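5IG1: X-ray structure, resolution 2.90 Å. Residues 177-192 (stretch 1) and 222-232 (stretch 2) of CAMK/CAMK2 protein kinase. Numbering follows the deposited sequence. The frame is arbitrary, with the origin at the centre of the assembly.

Stretch 1 177-192: GFAGTPGYLSPEVIRR
Stretch 2 (222-232) DHQKLYAQIKN

Stretch 1 is mostly irregular, with a 3-10 segment at 182-184 and a short helix starting at Pro 187; stretch 2 is a regular helix, 223-231. The two stretches of one chain advance together from Pro 182-His 223 (CA-CA 7.2 Å) through Gly 183-Leu 226 (CA-CA 7.5 Å) as far as Pro 187-Lys 231 (CA-CA 4.7 Å); Ile 190 then returns to Tyr 227 (CA-CA 6.6 Å). No hydrogen bond crosses; packing, mostly of apolar side chains, joins them, burying 553 Å² summed over both sides.

At Gly 177 (phi/psi 101°/171°) and Gly 180 (114°/161°) a CB would be jammed against the preceding carbonyl O; at Gly 180 it would also clash with Leu 185 CD2 (2.9 Å). Between them, Phe 178 (chi1 t, chi2 89°) turns its edge to the face of Tyr 227 (chi1 m, chi2 -22°) in an offset edge-to-face pair, centroids 5.7 Å apart and planes at 74°.

Pro 182, C-gamma exo, points toward the helix, and its ring meets three residues: CG sits over the His 223 ring, 4.0 Å from the centroid, a CH-pi contact, while CB packs 3.6 Å from Leu 226 CD2 (chi1 t, chi2 p) and 3.8 Å from Tyr 227 CE1. Pro 182 O meets Ile 230 CD1 at 3.3 Å. The turn closes through Tyr 184 N to Thr 181 O (3.0 Å) and Leu 185 N to Pro 182 O (3.2 Å).

Leu 185 (m, t) brings CD1 within 3.5 Å of Tyr 227 CE1, and its O lies 3.2 Å from Ile 230 CG2. Pro 187 CG then rests 4.0 Å from Ile 230 CG2, where the backbones come close.

The helical turn after Ser 186, the N-cap position, carries Ile 190 (m, t) toward the partner: its CD1 lies 3.5 Å from Tyr 227 CD1 and 3.6 Å from Ile 230 CG2. Ile 230 is also m, t. At the margin, Arg 191 CG approaches Lys 231 CD at 4.1 Å, aliphatic stem against aliphatic stem. Arg 192 (phi 53°, psi 45°) is the first residue past the helix to leave helical phi/psi, in a Schellman motif.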

ATOM      1  N   GLY A 177     -11.747  13.682  -4.518  1.00 51.28           N
ATOM      2  CA  GLY A 177     -11.958  13.037  -5.796  1.00 64.50           C
ATOM      3  C   GLY A 177     -12.136  11.535  -5.655  1.00 67.30           C
ATOM      4  O   GLY A 177     -11.936  10.940  -4.592  1.00 62.86           O
ATOM      5  N   PHE A 178     -12.527  10.918  -6.764  1.00 73.18           N
ATOM      6  CA  PHE A 178     -12.741   9.477  -6.825  1.00 59.53           C
ATOM      7  C   PHE A 178     -11.457   8.845  -7.355  1.00 62.93           C
ATOM      8  O   PHE A 178     -11.172   8.905  -8.554  1.00 84.15           O
ATOM      9  CB  PHE A 178     -13.947   9.144  -7.698  1.00 52.54           C
ATOM     10  CG  PHE A 178     -14.217   7.671  -7.824  1.00 72.15           C
ATOM     11  CD1 PHE A 178     -15.039   7.022  -6.918  1.00 83.75           C
ATOM     12  CD2 PHE A 178     -13.652   6.936  -8.854  1.00 63.74           C
ATOM     13  CE1 PHE A 178     -15.293   5.671  -7.037  1.00 73.91           C
ATOM     14  CE2 PHE A 178     -13.901   5.588  -8.977  1.00 69.76           C
ATOM     15  CZ  PHE A 178     -14.726   4.956  -8.071  1.00 72.95           C
ATOM     16  N   ALA A 179     -10.684   8.236  -6.456  1.00 49.16           N
ATOM     17  CA  ALA A 179      -9.429   7.594  -6.813  1.00 42.57           C
ATOM     18  C   ALA A 179      -9.236   6.359  -5.950  1.00 50.66           C
ATOM     19  O   ALA A 179      -9.885   6.189  -4.916  1.00 66.00           O
ATOM     20  CB  ALA A 179      -8.235   8.537  -6.650  1.00 37.66           C
ATOM     21  N   GLY A 180      -8.322   5.502  -6.382  1.00 45.16           N
ATOM     22  CA  GLY A 180      -8.072   4.225  -5.746  1.00 41.61           C
ATOM     23  C   GLY A 180      -8.454   3.064  -6.651  1.00 57.28           C
ATOM     24  O   GLY A 180      -9.203   3.206  -7.621  1.00 81.84           O
ATOM     25  N   THR A 181      -7.905   1.893  -6.336  1.00 57.11           N
ATOM     26  CA  THR A 181      -8.261   0.719  -7.116  1.00 59.96           C
ATOM     27  C   THR A 181      -9.586   0.130  -6.628  1.00 58.66           C
ATOM     28  O   THR A 181      -9.856   0.103  -5.423  1.00 45.80           O
ATOM     29  CB  THR A 181      -7.161  -0.329  -7.038  1.00 55.79           C
ATOM     30  OG1 THR A 181      -6.711  -0.446  -5.684  1.00 83.47           O
ATOM     31  CG2 THR A 181      -5.996   0.065  -7.924  1.00 64.28           C
ATOM     32  N   PRO A 182     -10.422  -0.353  -7.557  1.00 61.30           N
ATOM     33  CA  PRO A 182     -11.830  -0.631  -7.213  1.00 66.75           C
ATOM     34  C   PRO A 182     -12.027  -1.612  -6.071  1.00 63.90           C
ATOM     35  O   PRO A 182     -12.882  -1.379  -5.207  1.00 82.54           O
ATOM     36  CB  PRO A 182     -12.393  -1.175  -8.532  1.00 73.48           C
ATOM     37  CG  PRO A 182     -11.548  -0.538  -9.581  1.00 67.06           C
ATOM     38  CD  PRO A 182     -10.170  -0.511  -9.000  1.00 59.99           C
ATOM     39  N   GLY A 183     -11.263  -2.704  -6.038  1.00 41.97           N
ATOM     40  CA  GLY A 183     -11.426  -3.687  -4.979  1.00 49.42           C
ATOM     41  C   GLY A 183     -11.215  -3.147  -3.576  1.00 49.45           C
ATOM     42  O   GLY A 183     -11.802  -3.673  -2.624  1.00 62.27           O
ATOM     43  N   TYR A 184     -10.405  -2.105  -3.419  1.00 41.26           N
ATOM     44  CA  TYR A 184     -10.084  -1.581  -2.097  1.00 48.74           C
ATOM     45  C   TYR A 184     -10.770  -0.252  -1.815  1.00 44.73           C
ATOM     46  O   TYR A 184     -10.516   0.353  -0.768  1.00 54.63           O
ATOM     47  CB  TYR A 184      -8.564  -1.461  -1.939  1.00 44.17           C
ATOM     48  CG  TYR A 184      -7.860  -2.714  -2.407  1.00 36.99           C
ATOM     49  CD1 TYR A 184      -7.547  -2.891  -3.747  1.00 29.71           C
ATOM     50  CD2 TYR A 184      -7.549  -3.740  -1.523  1.00 44.40           C
ATOM     51  CE1 TYR A 184      -6.934  -4.029  -4.189  1.00 46.10           C
ATOM     52  CE2 TYR A 184      -6.926  -4.897  -1.964  1.00 40.49           C
ATOM     53  CZ  TYR A 184      -6.624  -5.033  -3.299  1.00 47.60           C
ATOM     54  OH  TYR A 184      -6.010  -6.173  -3.765  1.00 55.17           O
ATOM     55  N   LEU A 185     -11.652   0.197  -2.705  1.00 50.04           N
ATOM     56  CA  LEU A 185     -12.325   1.474  -2.516  1.00 50.44           C
ATOM     57  C   LEU A 185     -13.223   1.444  -1.288  1.00 50.51           C
ATOM     58  O   LEU A 185     -13.930   0.465  -1.036  1.00 61.01           O
ATOM     59  CB  LEU A 185     -13.151   1.823  -3.753  1.00 52.15           C
ATOM     60  CG  LEU A 185     -12.352   2.293  -4.964  1.00 53.97           C
ATOM     61  CD1 LEU A 185     -13.250   2.486  -6.161  1.00 56.38           C
ATOM     62  CD2 LEU A 185     -11.640   3.575  -4.615  1.00 40.94           C
ATOM     63  N   SER A 186     -13.189   2.524  -0.525  1.00 60.84           N
ATOM     64  CA  SER A 186     -14.075   2.674   0.616  1.00 53.38           C
ATOM     65  C   SER A 186     -15.468   3.080   0.148  1.00 61.36           C
ATOM     66  O   SER A 186     -15.619   3.708  -0.904  1.00 68.22           O
ATOM     67  CB  SER A 186     -13.525   3.724   1.568  1.00 59.23           C
ATOM     68  OG  SER A 186     -12.835   4.720   0.837  1.00 72.84           O
ATOM     69  N   PRO A 187     -16.507   2.724   0.906  1.00 61.58           N
ATOM     70  CA  PRO A 187     -17.862   3.102   0.480  1.00 57.46           C
ATOM     71  C   PRO A 187     -18.027   4.606   0.356  1.00 63.50           C
ATOM     72  O   PRO A 187     -18.705   5.086  -0.560  1.00 59.69           O
ATOM     73  CB  PRO A 187     -18.753   2.509   1.583  1.00 48.19           C
ATOM     74  CG  PRO A 187     -17.898   1.527   2.301  1.00 55.06           C
ATOM     75  CD  PRO A 187     -16.514   2.063   2.220  1.00 53.84           C
ATOM     76  N   GLU A 188     -17.395   5.366   1.251  1.00 65.30           N
ATOM     77  CA  GLU A 188     -17.511   6.820   1.218  1.00 70.11           C
ATOM     78  C   GLU A 188     -16.945   7.399  -0.073  1.00 70.49           C
ATOM     79  O   GLU A 188     -17.479   8.378  -0.611  1.00 68.62           O
ATOM     80  CB  GLU A 188     -16.799   7.416   2.428  1.00 71.12           C
ATOM     81  CG  GLU A 188     -15.358   6.959   2.554  1.00 79.58           C
ATOM     82  CD  GLU A 188     -15.060   6.353   3.899  1.00 87.21           C
ATOM     83  OE1 GLU A 188     -15.584   5.254   4.180  1.00 76.56           O
ATOM     84  OE2 GLU A 188     -14.316   6.981   4.686  1.00 98.78           O
ATOM     85  N   VAL A 189     -15.857   6.819  -0.582  1.00 68.96           N
ATOM     86  CA  VAL A 189     -15.293   7.312  -1.832  1.00 64.26           C
ATOM     87  C   VAL A 189     -16.191   6.933  -3.002  1.00 63.89           C
ATOM     88  O   VAL A 189     -16.377   7.718  -3.940  1.00 64.55           O
ATOM     89  CB  VAL A 189     -13.854   6.793  -2.008  1.00 50.40           C
ATOM     90  CG1 VAL A 189     -13.322   7.140  -3.391  1.00 46.52           C
ATOM     91  CG2 VAL A 189     -12.953   7.380  -0.926  1.00 41.62           C
ATOM     92  N   ILE A 190     -16.778   5.737  -2.962  1.00 58.53           N
ATOM     93  CA  ILE A 190     -17.684   5.330  -4.030  1.00 62.56           C
ATOM     94  C   ILE A 190     -18.902   6.243  -4.059  1.00 61.77           C
ATOM     95  O   ILE A 190     -19.345   6.679  -5.129  1.00 69.45           O
ATOM     96  CB  ILE A 190     -18.075   3.849  -3.866  1.00 61.89           C
ATOM     97  CG1 ILE A 190     -16.857   2.960  -4.105  1.00 48.14           C
ATOM     98  CG2 ILE A 190     -19.192   3.473  -4.817  1.00 61.43           C
ATOM     99  CD1 ILE A 190     -17.143   1.501  -3.960  1.00 56.60           C
ATOM    100  N   ARG A 191     -19.439   6.572  -2.884  1.00 67.14           N
ATOM    101  CA  ARG A 191     -20.530   7.532  -2.762  1.00 72.55           C
ATOM    102  C   ARG A 191     -20.110   8.953  -3.118  1.00 65.44           C
ATOM    103  O   ARG A 191     -20.981   9.826  -3.212  1.00 75.57           O
ATOM    104  CB  ARG A 191     -21.100   7.504  -1.338  1.00 62.62           C
ATOM    105  CG  ARG A 191     -21.673   6.150  -0.927  1.00 67.45           C
ATOM    106  CD  ARG A 191     -22.394   6.201   0.417  1.00 91.00           C
ATOM    107  NE  ARG A 191     -21.514   6.577   1.523  1.00100.03           N
ATOM    108  CZ  ARG A 191     -21.733   7.600   2.345  1.00 96.09           C
ATOM    109  NH1 ARG A 191     -22.815   8.354   2.201  1.00 95.57           N
ATOM    110  NH2 ARG A 191     -20.876   7.866   3.322  1.00 83.31           N
ATOM    111  N   ARG A 192     -18.811   9.196  -3.317  1.00 63.96           N
ATOM    112  CA  ARG A 192     -18.276  10.522  -3.635  1.00 51.76           C
ATOM    113  C   ARG A 192     -18.736  11.560  -2.614  1.00 65.11           C
ATOM    114  O   ARG A 192     -19.159  12.667  -2.959  1.00 67.73           O
ATOM    115  CB  ARG A 192     -18.640  10.943  -5.061  1.00 53.71           C
ATOM    116  CG  ARG A 192     -18.204   9.942  -6.109  1.00 67.34           C
ATOM    117  CD  ARG A 192     -17.912  10.588  -7.452  1.00 54.95           C
ATOM    118  NE  ARG A 192     -17.531   9.582  -8.440  1.00 68.66           N
ATOM    119  CZ  ARG A 192     -17.026   9.855  -9.639  1.00 94.32           C
ATOM    120  NH1 ARG A 192     -16.834  11.113 -10.011  1.00102.81           N
ATOM    121  NH2 ARG A 192     -16.711   8.867 -10.466  1.00102.07           N
ATOM    122  N   ASP A 222     -17.897  -6.785 -13.003  1.00 81.73           N
ATOM    123  CA  ASP A 222     -18.683  -5.577 -13.223  1.00 86.26           C
ATOM    124  C   ASP A 222     -18.413  -4.600 -12.086  1.00 78.70           C
ATOM    125  O   ASP A 222     -18.787  -4.856 -10.937  1.00 83.51           O
ATOM    126  CB  ASP A 222     -20.165  -5.925 -13.310  1.00 92.69           C
ATOM    127  CG  ASP A 222     -21.011  -4.771 -13.810  1.00112.36           C
ATOM    128  OD1 ASP A 222     -20.539  -3.615 -13.771  1.00119.38           O
ATOM    129  OD2 ASP A 222     -22.159  -5.021 -14.238  1.00123.92           O
ATOM    130  N   HIS A 223     -17.766  -3.476 -12.399  1.00 79.04           N
ATOM    131  CA  HIS A 223     -17.404  -2.526 -11.355  1.00 88.14           C
ATOM    132  C   HIS A 223     -18.620  -1.876 -10.711  1.00 86.27           C
ATOM    133  O   HIS A 223     -18.511  -1.370  -9.591  1.00 91.63           O
ATOM    134  CB  HIS A 223     -16.466  -1.455 -11.913  1.00 87.85           C
ATOM    135  CG  HIS A 223     -15.064  -1.937 -12.118  1.00 90.70           C
ATOM    136  ND1 HIS A 223     -14.078  -1.150 -12.670  1.00 84.36           N
ATOM    137  CD2 HIS A 223     -14.483  -3.130 -11.841  1.00 99.13           C
ATOM    138  CE1 HIS A 223     -12.950  -1.835 -12.726  1.00102.98           C
ATOM    139  NE2 HIS A 223     -13.170  -3.040 -12.228  1.00106.05           N
ATOM    140  N   GLN A 224     -19.772  -1.882 -11.381  1.00 86.75           N
ATOM    141  CA  GLN A 224     -20.970  -1.329 -10.759  1.00 98.92           C
ATOM    142  C   GLN A 224     -21.516  -2.271  -9.693  1.00 99.81           C
ATOM    143  O   GLN A 224     -21.894  -1.826  -8.602  1.00105.49           O
ATOM    144  CB  GLN A 224     -22.025  -1.027 -11.822  1.00108.91           C
ATOM    145  CG  GLN A 224     -21.589   0.034 -12.825  1.00126.39           C
ATOM    146  CD  GLN A 224     -21.064   1.295 -12.154  1.00135.11           C
ATOM    147  OE1 GLN A 224     -21.624   1.765 -11.162  1.00145.06           O
ATOM    148  NE2 GLN A 224     -19.977   1.845 -12.691  1.00126.15           N
ATOM    149  N   LYS A 225     -21.551  -3.576  -9.982  1.00 85.23           N
ATOM    150  CA  LYS A 225     -21.919  -4.540  -8.949  1.00 82.28           C
ATOM    151  C   LYS A 225     -20.866  -4.601  -7.847  1.00 80.42           C
ATOM    152  O   LYS A 225     -21.201  -4.865  -6.688  1.00 77.11           O
ATOM    153  CB  LYS A 225     -22.125  -5.930  -9.551  1.00 86.54           C
ATOM    154  CG  LYS A 225     -23.136  -6.019 -10.687  1.00107.69           C
ATOM    155  CD  LYS A 225     -23.695  -7.441 -10.785  1.00113.63           C
ATOM    156  CE  LYS A 225     -24.083  -7.824 -12.208  1.00110.91           C
ATOM    157  NZ  LYS A 225     -22.902  -8.215 -13.033  1.00113.28           N
ATOM    158  N   LEU A 226     -19.595  -4.367  -8.185  1.00 70.58           N
ATOM    159  CA  LEU A 226     -18.553  -4.332  -7.163  1.00 68.29           C
ATOM    160  C   LEU A 226     -18.746  -3.147  -6.227  1.00 68.75           C
ATOM    161  O   LEU A 226     -18.725  -3.299  -4.998  1.00 65.32           O
ATOM    162  CB  LEU A 226     -17.171  -4.276  -7.819  1.00 65.63           C
ATOM    163  CG  LEU A 226     -16.007  -4.108  -6.837  1.00 57.65           C
ATOM    164  CD1 LEU A 226     -15.864  -5.351  -5.964  1.00 54.16           C
ATOM    165  CD2 LEU A 226     -14.706  -3.812  -7.563  1.00 56.56           C
ATOM    166  N   TYR A 227     -18.929  -1.951  -6.792  1.00 74.46           N
ATOM    167  CA  TYR A 227     -19.199  -0.784  -5.961  1.00 73.70           C
ATOM    168  C   TYR A 227     -20.474  -0.974  -5.154  1.00 75.11           C
ATOM    169  O   TYR A 227     -20.561  -0.510  -4.012  1.00 74.42           O
ATOM    170  CB  TYR A 227     -19.290   0.480  -6.823  1.00 62.78           C
ATOM    171  CG  TYR A 227     -18.031   0.808  -7.604  1.00 65.97           C
ATOM    172  CD1 TYR A 227     -16.793   0.312  -7.213  1.00 69.56           C
ATOM    173  CD2 TYR A 227     -18.083   1.612  -8.737  1.00 72.66           C
ATOM    174  CE1 TYR A 227     -15.643   0.605  -7.925  1.00 64.52           C
ATOM    175  CE2 TYR A 227     -16.935   1.912  -9.454  1.00 76.70           C
ATOM    176  CZ  TYR A 227     -15.720   1.403  -9.043  1.00 72.45           C
ATOM    177  OH  TYR A 227     -14.578   1.696  -9.752  1.00 84.79           O
ATOM    178  N   ALA A 228     -21.466  -1.669  -5.717  1.00 71.85           N
ATOM    179  CA  ALA A 228     -22.671  -1.984  -4.956  1.00 60.27           C
ATOM    180  C   ALA A 228     -22.345  -2.867  -3.757  1.00 74.98           C
ATOM    181  O   ALA A 228     -22.807  -2.609  -2.639  1.00 78.57           O
ATOM    182  CB  ALA A 228     -23.702  -2.657  -5.860  1.00 64.54           C
ATOM    183  N   GLN A 229     -21.544  -3.920  -3.973  1.00 66.13           N
ATOM    184  CA  GLN A 229     -21.137  -4.787  -2.870  1.00 70.02           C
ATOM    185  C   GLN A 229     -20.405  -3.998  -1.795  1.00 77.28           C
ATOM    186  O   GLN A 229     -20.579  -4.254  -0.597  1.00 88.72           O
ATOM    187  CB  GLN A 229     -20.233  -5.919  -3.372  1.00 76.45           C
ATOM    188  CG  GLN A 229     -20.855  -6.914  -4.335  1.00 85.81           C
ATOM    189  CD  GLN A 229     -19.835  -7.926  -4.840  1.00 88.93           C
ATOM    190  OE1 GLN A 229     -19.885  -8.358  -5.993  1.00 97.53           O
ATOM    191  NE2 GLN A 229     -18.905  -8.311  -3.971  1.00 77.48           N
ATOM    192  N   ILE A 230     -19.565  -3.046  -2.203  1.00 67.90           N
ATOM    193  CA  ILE A 230     -18.792  -2.285  -1.231  1.00 68.29           C
ATOM    194  C   ILE A 230     -19.696  -1.338  -0.447  1.00 77.80           C
ATOM    195  O   ILE A 230     -19.581  -1.223   0.779  1.00 84.72           O
ATOM    196  CB  ILE A 230     -17.646  -1.537  -1.933  1.00 60.16           C
ATOM    197  CG1 ILE A 230     -16.661  -2.543  -2.536  1.00 49.94           C
ATOM    198  CG2 ILE A 230     -16.965  -0.578  -0.966  1.00 54.37           C
ATOM    199  CD1 ILE A 230     -15.472  -1.915  -3.229  1.00 51.75           C
ATOM    200  N   LYS A 231     -20.616  -0.659  -1.137  1.00 68.79           N
ATOM    201  CA  LYS A 231     -21.505   0.282  -0.462  1.00 74.29           C
ATOM    202  C   LYS A 231     -22.374  -0.426   0.568  1.00 83.18           C
ATOM    203  O   LYS A 231     -22.478   0.010   1.719  1.00 88.73           O
ATOM    204  CB  LYS A 231     -22.375   1.018  -1.483  1.00 74.89           C
ATOM    205  CG  LYS A 231     -21.622   2.013  -2.350  1.00 74.66           C
ATOM    206  CD  LYS A 231     -22.572   2.881  -3.162  1.00 80.09           C
ATOM    207  CE  LYS A 231     -23.310   2.080  -4.218  1.00 85.45           C
ATOM    208  NZ  LYS A 231     -24.205   2.947  -5.036  1.00 94.21           N
ATOM    209  N   ASN A 232     -23.006  -1.529   0.170  1.00 86.28           N
ATOM    210  CA  ASN A 232     -23.855  -2.292   1.074  1.00 85.35           C
ATOM    211  C   ASN A 232     -23.063  -3.217   1.986  1.00 79.83           C
ATOM    212  O   ASN A 232     -23.671  -3.948   2.775  1.00 80.62           O
ATOM    213  CB  ASN A 232     -24.877  -3.105   0.277  1.00 96.95           C
ATOM    214  CG  ASN A 232     -25.798  -2.230  -0.546  1.00113.90           C
ATOM    215  OD1 ASN A 232     -26.894  -1.881  -0.108  1.00124.46           O
ATOM    216  ND2 ASN A 232     -25.356  -1.866  -1.743  1.00117.84           N
TER